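Long-range contacts in 2',5'-phosphodiesterase 12 (Homo sapiens, PDB 4ZKF), which is a magnesium-binding phosphodiesterase of the endonuclease/exonuclease/phosphatase family that carries an additional N-terminal domain of the E-set clan: residues L69-P74 against E118-V123; S245-H250 against D337-I342; R320-A325 against C383-T388; C347-S352 against G411-I416. All coordinates share one frame; numbering follows the deposited sequence.

From the N terminus, interaction 1 closes the first loop, tying the segment ahead of strand 78-80 to the end of strand 115-118 within the N-terminal domain. It stays apart from the others, its nearest atoms about 28 Å from those of interaction 2. The remaining contacts belong to the endonuclease/exonuclease/phosphatase domain. Interaction 2 joins strand 244-253 to the end of helix 317-338, whose earlier turns enter interaction 3, so these two cross along the chain. Interaction 3 in turn crosses interaction 4, which pairs strands 344-349 and 409-419 beside a magnesium ion. Interactions 3 and 4 touch directly, with R320 and M324 packing on residues 350-352.

Interaction 1: residues L69-P74 against E118-V123; sequences LSPSSP and ESVCVV
S70 and S73 hold E118 by opposite ends, one at its backbone and the other at its carboxylate. The hydrogen bonds carry most of the contact. E118 N points almost straight at S70 OG, 3.0 Å away with an angle of 171° at the hydrogen, while the same hydroxyl donates to P71 O at 2.8 Å. A serine suits this place because its short hydroxyl can accept from one chain and give to its own. Further along, S73 OG donates to E118 OE2 at 2.7 Å, approaching from above the carboxylate plane, and S73 N adds a weak bond to the same oxygen. W78 NE1 is also hydrogen-bonded to S73 OG. The glutamate spans the gap because its chain runs extended beyond CG (chi2 174°).

Charge pairing comes from outside, where R98 forms a salt bridge with E118 OE1. Apolar packing is slight, with P71 CD resting 3.6 Å from V120 CG1 and the two side chains crossing at about a right angle. Altogether a long loop is fastened to the end of strand 115-118, an outermost strand of the four-stranded antiparallel sheet in the E-set-like N-terminal domain.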
loop_
_atom_site.group_PDB
_atom_site.type_symbol
_atom_site.label_atom_id
_atom_site.label_comp_id
_atom_site.label_asym_id
_atom_site.label_seq_id
_atom_site.Cartn_x
_atom_site.Cartn_y
_atom_site.Cartn_z
ATOM N N LEU A 69 -23.292 13.746 8.450
ATOM C CA LEU A 69 -22.319 13.402 7.413
ATOM C C LEU A 69 -21.464 14.582 6.988
ATOM O O LEU A 69 -20.264 14.436 6.766
ATOM C CB LEU A 69 -23.028 12.846 6.177
ATOM C CG LEU A 69 -23.647 11.455 6.267
ATOM C CD1 LEU A 69 -24.409 11.145 4.983
ATOM C CD2 LEU A 69 -22.548 10.427 6.529
ATOM N N SER A 70 -22.094 15.746 6.862
ATOM C CA SER A 70 -21.456 16.885 6.203
ATOM C C SER A 70 -22.200 18.193 6.485
ATOM O O SER A 70 -23.249 18.193 7.136
ATOM C CB SER A 70 -21.388 16.629 4.684
ATOM O OG SER A 70 -22.654 16.821 4.065
ATOM N N PRO A 71 -21.652 19.322 5.993
ATOM C CA PRO A 71 -22.463 20.539 5.915
ATOM C C PRO A 71 -23.692 20.315 5.046
ATOM O O PRO A 71 -23.701 19.407 4.218
ATOM C CB PRO A 71 -21.530 21.557 5.253
ATOM C CG PRO A 71 -20.157 21.066 5.526
ATOM C CD PRO A 71 -20.243 19.564 5.629
ATOM N N SER A 72 -24.706 21.148 5.225
ATOM C CA SER A 72 -25.910 21.062 4.416
ATOM C C SER A 72 -26.178 22.416 3.771
ATOM O O SER A 72 -25.975 23.456 4.395
ATOM C CB SER A 72 -27.098 20.621 5.271
ATOM O OG SER A 72 -28.168 20.175 4.460
ATOM N N SER A 73 -26.620 22.402 2.519
ATOM C CA SER A 73 -26.863 23.636 1.783
ATOM C C SER A 73 -28.074 23.463 0.866
ATOM O O SER A 73 -28.493 22.334 0.617
ATOM C CB SER A 73 -25.609 24.024 0.991
ATOM O OG SER A 73 -25.323 23.057 -0.007
ATOM N N PRO A 74 -28.660 24.577 0.381
ATOM C CA PRO A 74 -29.831 24.488 -0.506
ATOM C C PRO A 74 -29.576 23.667 -1.767
ATOM O O PRO A 74 -28.527 23.812 -2.391
ATOM C CB PRO A 74 -30.103 25.948 -0.877
ATOM C CG PRO A 74 -29.550 26.729 0.253
ATOM C CD PRO A 74 -28.338 25.975 0.720
ATOM N N GLU A 118 -21.885 16.515 1.200
ATOM C CA GLU A 118 -21.163 17.567 0.507
ATOM C C GLU A 118 -19.722 17.587 0.987
ATOM O O GLU A 118 -19.441 17.248 2.138
ATOM C CB GLU A 118 -21.819 18.933 0.766
ATOM C CG GLU A 118 -23.307 19.001 0.493
ATOM C CD GLU A 118 -23.917 20.340 0.910
ATOM O OE1 GLU A 118 -23.168 21.233 1.351
ATOM O OE2 GLU A 118 -25.145 20.495 0.802
ATOM N N SER A 119 -18.808 18.000 0.119
ATOM C CA SER A 119 -17.418 18.170 0.516
ATOM C C SER A 119 -17.298 19.406 1.404
ATOM O O SER A 119 -18.132 20.313 1.323
ATOM C CB SER A 119 -16.511 18.307 -0.711
ATOM O OG SER A 119 -16.815 19.479 -1.453
ATOM N N VAL A 120 -16.272 19.445 2.247
ATOM C CA VAL A 120 -16.036 20.637 3.059
ATOM C C VAL A 120 -14.988 21.496 2.391
ATOM O O VAL A 120 -14.806 22.660 2.748
ATOM C CB VAL A 120 -15.595 20.292 4.494
ATOM C CG1 VAL A 120 -16.657 19.466 5.168
ATOM C CG2 VAL A 120 -14.278 19.551 4.490
ATOM N N CYS A 121 -14.320 20.926 1.393
ATOM C CA CYS A 121 -13.290 21.632 0.643
ATOM C C CYS A 121 -13.765 21.937 -0.780
ATOM O O CYS A 121 -14.755 21.366 -1.248
ATOM C CB CYS A 121 -12.020 20.792 0.594
ATOM S SG CYS A 121 -12.331 19.130 -0.066
ATOM N N VAL A 122 -13.050 22.827 -1.461
ATOM C CA VAL A 122 -13.279 23.084 -2.878
ATOM C C VAL A 122 -12.223 22.359 -3.708
ATOM O O VAL A 122 -11.183 21.959 -3.193
ATOM C CB VAL A 122 -13.245 24.595 -3.208
ATOM C CG1 VAL A 122 -14.319 25.335 -2.420
ATOM C CG2 VAL A 122 -11.867 25.178 -2.924
ATOM N N VAL A 123 -12.514 22.165 -4.991
ATOM C CA VAL A 123 -11.541 21.616 -5.917
ATOM C C VAL A 123 -10.371 22.591 -6.078
ATOM O O VAL A 123 -10.575 23.764 -6.372
ATOM C CB VAL A 123 -12.169 21.349 -7.286
ATOM C CG1 VAL A 123 -11.128 20.818 -8.254
ATOM C CG2 VAL A 123 -13.367 20.379 -7.151
#

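Interaction 2: residues S245-H250 against D337-I342; sequences SLLSQH and DLYPGI
Y339 reaches out with its phenol to meet S248, OH and OG lying 2.6 Å apart. S248 OG sits near the plane of the tyrosine ring, beside its CE1 edge, and meets OH at a bend. The same serine oxygen is hydrogen-bonded to H250 NE2 at 2.7 Å, which makes it the middle of a short polar chain from imidazole to phenol; either member of each pair could be the donor. Serine is small enough to fit between two rings, and its first torsion (chi1 58°) turns OG to where both Y339 OH and H250 NE2 meet it.

Two leucines add apolar contacts at the surface. L247 approaches the phenol obliquely on the CE2 side, its CD2 3.7 Å from Y339 CE2. L338 and H250 slide past each other in opposite directions, CD1 of the leucine coming to 3.6 Å from CE1 of the histidine.

A classic beta bulge, in which L247 and S248 both face V292 of strand 287-295, lets two consecutive residues of strand 244-253 turn toward Y339. From the preceding turns of helix 317-338, H330 is hydrogen-bonded to H250 O, and V334 packs on the imidazole. The contact thus fastens an outer strand of the sheet to the last turn of that helix and the loop leading toward strand 344-349.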
loop_
_atom_site.group_PDB
_atom_site.type_symbol
_atom_site.label_atom_id
_atom_site.label_comp_id
_atom_site.label_asym_id
_atom_site.label_seq_id
_atom_site.Cartn_x
_atom_site.Cartn_y
_atom_site.Cartn_z
ATOM N N SER A 245 -8.125 -14.554 -5.432
ATOM C CA SER A 245 -8.822 -14.486 -4.153
ATOM C C SER A 245 -7.826 -14.800 -3.031
ATOM O O SER A 245 -6.797 -15.450 -3.244
ATOM C CB SER A 245 -10.012 -15.448 -4.130
ATOM O OG SER A 245 -9.582 -16.772 -4.376
ATOM N N LEU A 246 -8.111 -14.313 -1.833
ATOM C CA LEU A 246 -7.221 -14.547 -0.709
ATOM C C LEU A 246 -7.484 -15.931 -0.112
ATOM O O LEU A 246 -8.551 -16.171 0.457
ATOM C CB LEU A 246 -7.414 -13.471 0.354
ATOM C CG LEU A 246 -6.539 -13.642 1.601
ATOM C CD1 LEU A 246 -5.047 -13.654 1.263
ATOM C CD2 LEU A 246 -6.845 -12.562 2.618
ATOM N N LEU A 247 -6.515 -16.833 -0.233
ATOM C CA LEU A 247 -6.716 -18.210 0.229
ATOM C C LEU A 247 -6.321 -18.372 1.696
ATOM O O LEU A 247 -7.078 -18.930 2.496
ATOM C CB LEU A 247 -5.933 -19.189 -0.651
ATOM C CG LEU A 247 -6.120 -20.696 -0.420
ATOM C CD1 LEU A 247 -7.589 -21.131 -0.564
ATOM C CD2 LEU A 247 -5.243 -21.482 -1.406
ATOM N N SER A 248 -5.146 -17.881 2.073
ATOM C CA SER A 248 -4.748 -17.972 3.477
ATOM C C SER A 248 -3.742 -16.896 3.867
ATOM O O SER A 248 -3.126 -16.276 3.000
ATOM C CB SER A 248 -4.174 -19.366 3.786
ATOM O OG SER A 248 -3.051 -19.679 2.972
ATOM N N GLN A 249 -3.594 -16.673 5.172
ATOM C CA GLN A 249 -2.670 -15.655 5.682
ATOM C C GLN A 249 -1.741 -16.259 6.707
ATOM O O GLN A 249 -2.145 -17.121 7.477
ATOM C CB GLN A 249 -3.436 -14.497 6.306
ATOM C CG GLN A 249 -4.315 -13.754 5.336
ATOM C CD GLN A 249 -5.075 -12.662 6.019
ATOM O OE1 GLN A 249 -6.218 -12.859 6.441
ATOM N NE2 GLN A 249 -4.442 -11.509 6.173
ATOM N N HIS A 250 -0.496 -15.802 6.735
ATOM C CA HIS A 250 0.505 -16.438 7.580
ATOM C C HIS A 250 1.454 -15.388 8.141
ATOM O O HIS A 250 2.664 -15.576 8.121
ATOM C CB HIS A 250 1.276 -17.509 6.784
ATOM C CG HIS A 250 0.383 -18.493 6.091
ATOM N ND1 HIS A 250 0.023 -19.696 6.657
ATOM C CD2 HIS A 250 -0.269 -18.425 4.906
ATOM C CE1 HIS A 250 -0.802 -20.336 5.842
ATOM N NE2 HIS A 250 -0.996 -19.584 4.774
ATOM N N ASP A 337 5.760 -26.475 2.565
ATOM C CA ASP A 337 5.180 -27.461 3.482
ATOM C C ASP A 337 3.663 -27.352 3.516
ATOM O O ASP A 337 2.974 -28.335 3.293
ATOM C CB ASP A 337 5.733 -27.309 4.906
ATOM C CG ASP A 337 7.236 -27.492 4.977
ATOM O OD1 ASP A 337 7.822 -28.041 4.020
ATOM O OD2 ASP A 337 7.834 -27.091 6.002
ATOM N N LEU A 338 3.136 -26.161 3.793
ATOM C CA LEU A 338 1.685 -25.994 3.891
ATOM C C LEU A 338 1.049 -26.067 2.517
ATOM O O LEU A 338 -0.109 -26.459 2.378
ATOM C CB LEU A 338 1.327 -24.671 4.566
ATOM C CG LEU A 338 1.820 -24.490 6.001
ATOM C CD1 LEU A 338 1.326 -23.163 6.545
ATOM C CD2 LEU A 338 1.369 -25.647 6.897
ATOM N N TYR A 339 1.819 -25.677 1.508
ATOM C CA TYR A 339 1.442 -25.823 0.112
ATOM C C TYR A 339 2.606 -26.508 -0.583
ATOM O O TYR A 339 3.746 -26.316 -0.188
ATOM C CB TYR A 339 1.136 -24.466 -0.531
ATOM C CG TYR A 339 -0.077 -23.777 0.050
ATOM C CD1 TYR A 339 0.038 -22.939 1.150
ATOM C CD2 TYR A 339 -1.336 -23.972 -0.503
ATOM C CE1 TYR A 339 -1.066 -22.316 1.686
ATOM C CE2 TYR A 339 -2.441 -23.357 0.015
ATOM C CZ TYR A 339 -2.306 -22.528 1.113
ATOM O OH TYR A 339 -3.414 -21.916 1.627
ATOM N N PRO A 340 2.330 -27.305 -1.619
ATOM C CA PRO A 340 3.391 -28.132 -2.213
ATOM C C PRO A 340 4.268 -27.410 -3.243
ATOM O O PRO A 340 4.315 -27.830 -4.400
ATOM C CB PRO A 340 2.602 -29.261 -2.885
ATOM C CG PRO A 340 1.319 -28.600 -3.289
ATOM C CD PRO A 340 1.007 -27.598 -2.202
ATOM N N GLY A 341 4.953 -26.348 -2.829
ATOM C CA GLY A 341 5.923 -25.687 -3.690
ATOM C C GLY A 341 5.331 -24.672 -4.649
ATOM O O GLY A 341 5.484 -24.801 -5.860
ATOM N N ILE A 342 4.670 -23.651 -4.114
ATOM C CA ILE A 342 4.070 -22.604 -4.939
ATOM C C ILE A 342 5.049 -21.431 -5.112
ATOM O O ILE A 342 5.918 -21.231 -4.267
ATOM C CB ILE A 342 2.765 -22.094 -4.328
ATOM C CG1 ILE A 342 3.008 -21.593 -2.898
ATOM C CG2 ILE A 342 1.687 -23.201 -4.349
ATOM C CD1 ILE A 342 1.803 -20.915 -2.285
#

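Interaction 3: residues R320-A325 against C383-T388; sequences RLIQMA and CNMSLT
A325 and L387 mark the closest approach of the two backbones, with CA atoms 7.5 Å apart, where a helical flank faces a segment that passes from loop into a short strand. This is helix-to-strand packing within the endonuclease/exonuclease/phosphatase domain: helix 317-338 lies against the small antiparallel ribbon of strands 366-367 and 387-388. The segment sends alternate residues, C383, M385 and L387, toward the helix. A325 and the end of I322 meet them; L321, one turn before A325, points the same way but contributes through its carbonyl oxygen.

The side-chain contacts are all apolar, as the residue types suggest, and no hydrogen bond crosses. I322 serves the loop part: its CD1 lies 4.2 Å from C383 SG and, more loosely, 4.5 Å from M385 CE. The methionine chain is extended through its sulfur and then bends at the last bond (chi3 73°), which brings the methyl slightly nearer than SD to the isoleucine. A flexible, unbranched methionine can adapt its end to such a neighbour.

Others complete the core. L267 of helix 265-271 touches A325, M385 and L387, while F361 of helix 357-364 packs on L321 and L387. The smallness of A325 lets L387 come in close to the helix: leucine CD1 stands 3.7 Å from A325 CB and 4.3 Å from L321 O, the carbonyl oxygen that accepts A325 N in the helix.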
loop_
_atom_site.group_PDB
_atom_site.type_symbol
_atom_site.label_atom_id
_atom_site.label_comp_id
_atom_site.label_asym_id
_atom_site.label_seq_id
_atom_site.Cartn_x
_atom_site.Cartn_y
_atom_site.Cartn_z
ATOM N N ARG A 320 19.142 -7.194 10.340
ATOM C CA ARG A 320 18.415 -7.448 9.090
ATOM C C ARG A 320 18.754 -8.821 8.513
ATOM O O ARG A 320 17.904 -9.460 7.907
ATOM C CB ARG A 320 18.698 -6.348 8.067
ATOM C CG ARG A 320 18.048 -4.999 8.432
ATOM C CD ARG A 320 18.296 -3.928 7.371
ATOM N NE ARG A 320 19.633 -3.345 7.432
ATOM C CZ ARG A 320 19.970 -2.327 8.221
ATOM N NH1 ARG A 320 19.081 -1.794 9.048
ATOM N NH2 ARG A 320 21.210 -1.855 8.199
ATOM N N LEU A 321 19.995 -9.276 8.688
ATOM C CA LEU A 321 20.354 -10.631 8.289
ATOM C C LEU A 321 19.508 -11.671 9.013
ATOM O O LEU A 321 18.972 -12.589 8.399
ATOM C CB LEU A 321 21.843 -10.896 8.555
ATOM C CG LEU A 321 22.759 -10.597 7.371
ATOM C CD1 LEU A 321 24.188 -10.389 7.856
ATOM C CD2 LEU A 321 22.692 -11.734 6.351
ATOM N N ILE A 322 19.390 -11.519 10.325
ATOM C CA ILE A 322 18.665 -12.488 11.126
ATOM C C ILE A 322 17.166 -12.390 10.836
ATOM O O ILE A 322 16.487 -13.399 10.727
ATOM C CB ILE A 322 18.972 -12.288 12.619
ATOM C CG1 ILE A 322 20.401 -12.776 12.891
ATOM C CG2 ILE A 322 18.013 -13.074 13.475
ATOM C CD1 ILE A 322 21.021 -12.211 14.136
ATOM N N GLN A 323 16.665 -11.176 10.640
ATOM C CA GLN A 323 15.261 -11.013 10.293
ATOM C C GLN A 323 14.959 -11.674 8.940
ATOM O O GLN A 323 13.928 -12.337 8.787
ATOM C CB GLN A 323 14.873 -9.534 10.280
ATOM C CG GLN A 323 14.875 -8.889 11.664
ATOM C CD GLN A 323 14.393 -7.450 11.645
ATOM O OE1 GLN A 323 14.552 -6.742 10.651
ATOM N NE2 GLN A 323 13.798 -7.010 12.748
ATOM N N MET A 324 15.861 -11.539 7.968
ATOM C CA MET A 324 15.602 -12.147 6.657
ATOM C C MET A 324 15.724 -13.669 6.709
ATOM O O MET A 324 15.006 -14.390 5.987
ATOM C CB MET A 324 16.539 -11.559 5.591
ATOM C CG MET A 324 16.120 -11.818 4.127
ATOM S SD MET A 324 14.394 -11.364 3.687
ATOM C CE MET A 324 14.068 -9.993 4.666
ATOM N N ALA A 325 16.616 -14.166 7.567
ATOM C CA ALA A 325 16.742 -15.608 7.745
ATOM C C ALA A 325 15.440 -16.193 8.306
ATOM O O ALA A 325 14.983 -17.248 7.865
ATOM C CB ALA A 325 17.915 -15.945 8.665
ATOM N N CYS A 383 27.913 -11.225 16.018
ATOM C CA CYS A 383 27.242 -12.526 16.016
ATOM C C CYS A 383 27.529 -13.371 14.769
ATOM O O CYS A 383 26.609 -13.862 14.112
ATOM C CB CYS A 383 25.731 -12.340 16.164
ATOM S SG CYS A 383 25.012 -11.160 15.000
ATOM N N ASN A 384 28.810 -13.569 14.471
ATOM C CA ASN A 384 29.231 -14.353 13.302
ATOM C C ASN A 384 28.596 -15.730 13.207
ATOM O O ASN A 384 28.682 -16.538 14.129
ATOM C CB ASN A 384 30.756 -14.491 13.300
ATOM C CG ASN A 384 31.447 -13.151 13.208
ATOM O OD1 ASN A 384 31.553 -12.433 14.197
ATOM N ND2 ASN A 384 31.895 -12.789 12.009
ATOM N N MET A 385 27.950 -15.989 12.075
ATOM C CA MET A 385 27.328 -17.278 11.838
ATOM C C MET A 385 27.191 -17.497 10.337
ATOM O O MET A 385 27.160 -16.542 9.565
ATOM C CB MET A 385 25.956 -17.364 12.527
ATOM C CG MET A 385 24.897 -16.360 12.031
ATOM S SD MET A 385 23.322 -16.460 12.948
ATOM C CE MET A 385 23.798 -15.726 14.493
ATOM N N SER A 386 27.114 -18.752 9.930
ATOM C CA SER A 386 26.826 -19.071 8.537
ATOM C C SER A 386 25.359 -19.425 8.392
ATOM O O SER A 386 24.833 -20.233 9.157
ATOM C CB SER A 386 27.687 -20.228 8.045
ATOM O OG SER A 386 27.225 -21.446 8.592
ATOM N N LEU A 387 24.701 -18.823 7.409
ATOM C CA LEU A 387 23.301 -19.102 7.134
ATOM C C LEU A 387 23.137 -19.623 5.723
ATOM O O LEU A 387 23.942 -19.311 4.852
ATOM C CB LEU A 387 22.455 -17.839 7.325
ATOM C CG LEU A 387 22.514 -17.199 8.707
ATOM C CD1 LEU A 387 21.656 -15.952 8.737
ATOM C CD2 LEU A 387 22.054 -18.195 9.756
ATOM N N THR A 388 22.094 -20.421 5.500
ATOM C CA THR A 388 21.701 -20.814 4.153
ATOM C C THR A 388 20.191 -20.731 4.026
ATOM O O THR A 388 19.470 -20.833 5.018
ATOM C CB THR A 388 22.128 -22.250 3.804
ATOM O OG1 THR A 388 21.509 -23.151 4.727
ATOM C CG2 THR A 388 23.642 -22.407 3.870
#

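Interaction 4: residues C347-S352 against G411-I416; sequences CGDFNS and GCLDYI. With MG (magnesium ion), chain C.
G348 and Y415 form the hydrogen-bonded pair of two antiparallel strands, each N meeting the other's O at 3.2 Å. Non-hydrogen-bonded pairs flank it, C347 with I416 and D349 with D414. Beyond the strand end, F350 N donates to L413 O at 2.8 Å. N351 N bonds D349 OD1 at 3.0 Å, closing an Asx turn, and makes a weak bond to L413 O as well. A side chain also bonds across the strands: Y415 OH donates to S352 O at 2.7 Å, in the carbonyl plane and on a lone pair.

Metal binding draws on the same turn. With its carboxylate carried anti to the backbone N (chi1 178°), D349 gives OD2 to a magnesium ion at 2.6 Å, while N351 offers OD1 at 2.8 Å, both long for this metal. A water and H309 also belong to the site, and a second magnesium ion lies near D349. D349 uses its two oxygens separately, one for the ion and one for the turn, and N154 also bonds OD2. Its neighbour D414 crosses it obliquely, the OD1 atoms 3.9 Å apart and the carboxylate planes at 51°; D414 OD2 is held by T403 and H452.

Aromatic packing occupies the other face. F350 CD1 meets the edge of the Y415 ring, with the planes at 47°, and F350 CE1 covers the side of G348, where glycine presents no side chain.

The pair lies within the sheet beside strand 302-309, whose T308 is hydrogen-bonded to C347 and D349. M324 of helix 317-338 packs on F350, while T150 and S152 of strand 147-154 touch C347 and I416.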
loop_
_atom_site.group_PDB
_atom_site.type_symbol
_atom_site.label_atom_id
_atom_site.label_comp_id
_atom_site.label_asym_id
_atom_site.label_seq_id
_atom_site.Cartn_x
_atom_site.Cartn_y
_atom_site.Cartn_z
ATOM N N CYS A 347 7.980 -8.868 -1.548
ATOM C CA CYS A 347 8.109 -7.419 -1.636
ATOM C C CYS A 347 8.610 -6.845 -0.332
ATOM O O CYS A 347 8.378 -7.416 0.734
ATOM C CB CYS A 347 6.755 -6.779 -1.967
ATOM S SG CYS A 347 6.107 -7.182 -3.604
ATOM N N GLY A 348 9.259 -5.690 -0.388
ATOM C CA GLY A 348 9.510 -5.001 0.855
ATOM C C GLY A 348 10.435 -3.819 0.781
ATOM O O GLY A 348 11.112 -3.590 -0.215
ATOM N N ASP A 349 10.435 -3.057 1.866
ATOM C CA ASP A 349 11.503 -2.112 2.142
ATOM C C ASP A 349 12.466 -2.853 3.050
ATOM O O ASP A 349 12.178 -3.042 4.230
ATOM C CB ASP A 349 10.968 -0.845 2.811
ATOM C CG ASP A 349 12.066 0.142 3.160
ATOM O OD1 ASP A 349 13.270 -0.199 3.050
ATOM O OD2 ASP A 349 11.723 1.271 3.552
ATOM N N PHE A 350 13.599 -3.284 2.493
ATOM C CA PHE A 350 14.503 -4.156 3.228
ATOM C C PHE A 350 15.578 -3.359 3.950
ATOM O O PHE A 350 16.367 -3.924 4.714
ATOM C CB PHE A 350 15.114 -5.193 2.287
ATOM C CG PHE A 350 14.094 -6.160 1.744
ATOM C CD1 PHE A 350 13.356 -5.845 0.616
ATOM C CD2 PHE A 350 13.826 -7.344 2.405
ATOM C CE1 PHE A 350 12.388 -6.721 0.125
ATOM C CE2 PHE A 350 12.859 -8.220 1.929
ATOM C CZ PHE A 350 12.140 -7.906 0.785
ATOM N N ASN A 351 15.575 -2.046 3.733
ATOM C CA ASN A 351 16.551 -1.158 4.370
ATOM C C ASN A 351 17.970 -1.677 4.176
ATOM O O ASN A 351 18.811 -1.534 5.063
ATOM C CB ASN A 351 16.253 -0.999 5.868
ATOM C CG ASN A 351 15.313 0.148 6.155
ATOM O OD1 ASN A 351 15.528 1.267 5.688
ATOM N ND2 ASN A 351 14.260 -0.120 6.922
ATOM N N SER A 352 18.214 -2.276 3.011
ATOM C CA SER A 352 19.494 -2.907 2.682
ATOM C C SER A 352 19.880 -2.613 1.243
ATOM O O SER A 352 19.120 -2.920 0.322
ATOM C CB SER A 352 19.440 -4.431 2.876
ATOM O OG SER A 352 19.026 -4.772 4.177
ATOM N N GLY A 411 19.656 5.592 -1.754
ATOM C CA GLY A 411 20.095 4.229 -1.897
ATOM C C GLY A 411 18.971 3.354 -2.389
ATOM O O GLY A 411 17.797 3.733 -2.352
ATOM N N CYS A 412 19.358 2.179 -2.851
ATOM C CA CYS A 412 18.432 1.146 -3.279
ATOM C C CYS A 412 18.089 0.293 -2.064
ATOM O O CYS A 412 18.923 -0.480 -1.606
ATOM C CB CYS A 412 19.078 0.313 -4.381
ATOM S SG CYS A 412 18.102 -1.056 -4.976
ATOM N N LEU A 413 16.876 0.449 -1.533
ATOM C CA LEU A 413 16.487 -0.214 -0.277
ATOM C C LEU A 413 15.321 -1.174 -0.466
ATOM O O LEU A 413 15.056 -2.020 0.402
ATOM C CB LEU A 413 16.082 0.820 0.780
ATOM C CG LEU A 413 17.078 1.931 1.125
ATOM C CD1 LEU A 413 16.557 2.739 2.311
ATOM C CD2 LEU A 413 18.446 1.324 1.425
ATOM N N ASP A 414 14.637 -1.019 -1.600
ATOM C CA ASP A 414 13.380 -1.709 -1.885
ATOM C C ASP A 414 13.548 -2.742 -2.984
ATOM O O ASP A 414 14.257 -2.486 -3.964
ATOM C CB ASP A 414 12.310 -0.697 -2.293
ATOM C CG ASP A 414 12.105 0.392 -1.251
ATOM O OD1 ASP A 414 11.320 0.175 -0.302
ATOM O OD2 ASP A 414 12.721 1.477 -1.373
ATOM N N TYR A 415 12.911 -3.907 -2.832
ATOM C CA TYR A 415 12.994 -4.936 -3.875
ATOM C C TYR A 415 11.697 -5.686 -4.030
ATOM O O TYR A 415 10.921 -5.792 -3.085
ATOM C CB TYR A 415 14.102 -5.952 -3.579
ATOM C CG TYR A 415 15.435 -5.315 -3.258
ATOM C CD1 TYR A 415 16.316 -4.953 -4.268
ATOM C CD2 TYR A 415 15.789 -5.059 -1.950
ATOM C CE1 TYR A 415 17.532 -4.350 -3.972
ATOM C CE2 TYR A 415 16.990 -4.457 -1.636
ATOM C CZ TYR A 415 17.862 -4.113 -2.652
ATOM O OH TYR A 415 19.059 -3.514 -2.320
ATOM N N ILE A 416 11.465 -6.205 -5.233
ATOM C CA ILE A 416 10.462 -7.235 -5.435
ATOM C C ILE A 416 11.217 -8.509 -5.755
ATOM O O ILE A 416 11.650 -8.702 -6.897
ATOM C CB ILE A 416 9.481 -6.892 -6.570
ATOM C CG1 ILE A 416 8.740 -5.589 -6.256
ATOM C CG2 ILE A 416 8.476 -8.046 -6.780
ATOM C CD1 ILE A 416 7.942 -5.067 -7.449
HETATM MG MG MG C . 12.969 2.300 5.554
HETATM O O HOH W 1 11.978 4.569 4.773
#